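Local coordinates for Cas13d (uncultured Ruminococcus sp, PDB 6IV9), which binds CRISPR RNA and, as Cas13d, probably uses its two HEPN domains for crRNA maturation and cleavage of target RNA, at residues G258-E261 with P262-K265. The protein carries 2 engineered substitutions. Sequence-based numbering, arbitrary orientation.
Sequences GLEE and PKTK
From E260 through P262 the backbone runs extended, E261 and P262 both lying in the polyproline II region, and the first turn after that comes at K263, where psi drops to -41°. No hydrogen bond joins G258-E261 to P262-K265; past the peptide link and its proline ring, the approaches are between charged side chains. E261 carries the main one. Its CG sits between the backbone N and the carbonyl carbon (chi1 71°), and from there the chain runs out straight, bringing OE2 within 3.8 Å of K265 NZ, a long salt bridge. K265, bent at chi2, sends its amine back across the kink to meet it. The other carboxylate oxygen, OE1, forms a salt bridge with K252, so the glutamate is shared between two lysines, which would be expected to favour its charged form. E260 and K263 form a looser pair: the lysine folds back through successive bends until its CE lies 3.8 Å from E260 OE1, while NZ stays 4.3 Å from that oxygen, beyond salt-bridge range. Both carboxylate oxygens of E260 are hydrogen-bonded outside this pairing, OE2 by the backbone N of S578. P262 and E261 also rest on Y273 of helix 267-291. This is plain surface packing within the loop that joins helix 232-251 to helix 267-291, at the periphery of the largely helical, crRNA-bound Cas13d.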
# COMPACT_ATOMS: atom_id res chain seq x y z
N GLY A 258 11.41 9.89 10.36
CA GLY A 258 10.85 11.08 11.01
C GLY A 258 10.87 10.94 12.52
O GLY A 258 10.23 11.73 13.15
N LEU A 259 11.50 9.88 13.04
CA LEU A 259 11.67 9.67 14.50
C LEU A 259 13.05 10.16 14.94
O LEU A 259 13.89 9.36 15.25
CB LEU A 259 11.48 8.20 14.84
CG LEU A 259 10.06 7.70 14.61
CD1 LEU A 259 9.98 6.23 14.91
CD2 LEU A 259 9.10 8.48 15.47
N GLU A 260 13.20 11.46 14.98
CA GLU A 260 14.44 12.15 15.38
C GLU A 260 14.59 12.13 16.91
O GLU A 260 13.67 12.53 17.57
CB GLU A 260 14.21 13.60 14.98
CG GLU A 260 15.33 14.53 15.33
CD GLU A 260 15.68 15.37 14.12
OE1 GLU A 260 15.37 16.56 14.13
OE2 GLU A 260 16.20 14.79 13.17
N GLU A 261 15.76 11.77 17.41
CA GLU A 261 16.03 11.87 18.87
C GLU A 261 16.08 13.35 19.23
O GLU A 261 16.37 14.15 18.37
CB GLU A 261 17.32 11.16 19.26
CG GLU A 261 18.56 11.88 18.79
CD GLU A 261 19.93 11.28 19.09
OE1 GLU A 261 19.99 10.17 19.57
OE2 GLU A 261 20.92 11.95 18.82
N PRO A 262 15.81 13.76 20.48
CA PRO A 262 15.85 15.18 20.86
C PRO A 262 17.25 15.80 20.70
O PRO A 262 18.20 15.10 20.74
CB PRO A 262 15.51 15.16 22.35
CG PRO A 262 14.75 13.89 22.53
CD PRO A 262 15.40 12.92 21.58
N LYS A 263 17.28 17.09 20.42
CA LYS A 263 18.56 17.83 20.28
C LYS A 263 19.28 17.89 21.63
O LYS A 263 20.48 17.74 21.66
CB LYS A 263 18.30 19.21 19.68
CG LYS A 263 18.86 19.40 18.28
CD LYS A 263 17.81 19.57 17.19
CE LYS A 263 17.91 18.53 16.09
NZ LYS A 263 18.86 17.46 16.45
N THR A 264 18.54 18.11 22.71
CA THR A 264 19.12 18.17 24.08
C THR A 264 19.49 16.76 24.57
O THR A 264 18.91 15.81 24.07
CB THR A 264 18.14 18.83 25.05
OG1 THR A 264 16.92 18.09 24.97
CG2 THR A 264 17.86 20.27 24.68
N LYS A 265 20.43 16.68 25.50
CA LYS A 265 20.85 15.38 26.09
C LYS A 265 20.19 15.20 27.46
O LYS A 265 20.56 14.29 28.19
CB LYS A 265 22.37 15.26 26.10
CG LYS A 265 23.00 15.41 24.73
CD LYS A 265 22.64 14.30 23.82
CE LYS A 265 23.17 14.50 22.42
NZ LYS A 265 23.14 13.24 21.67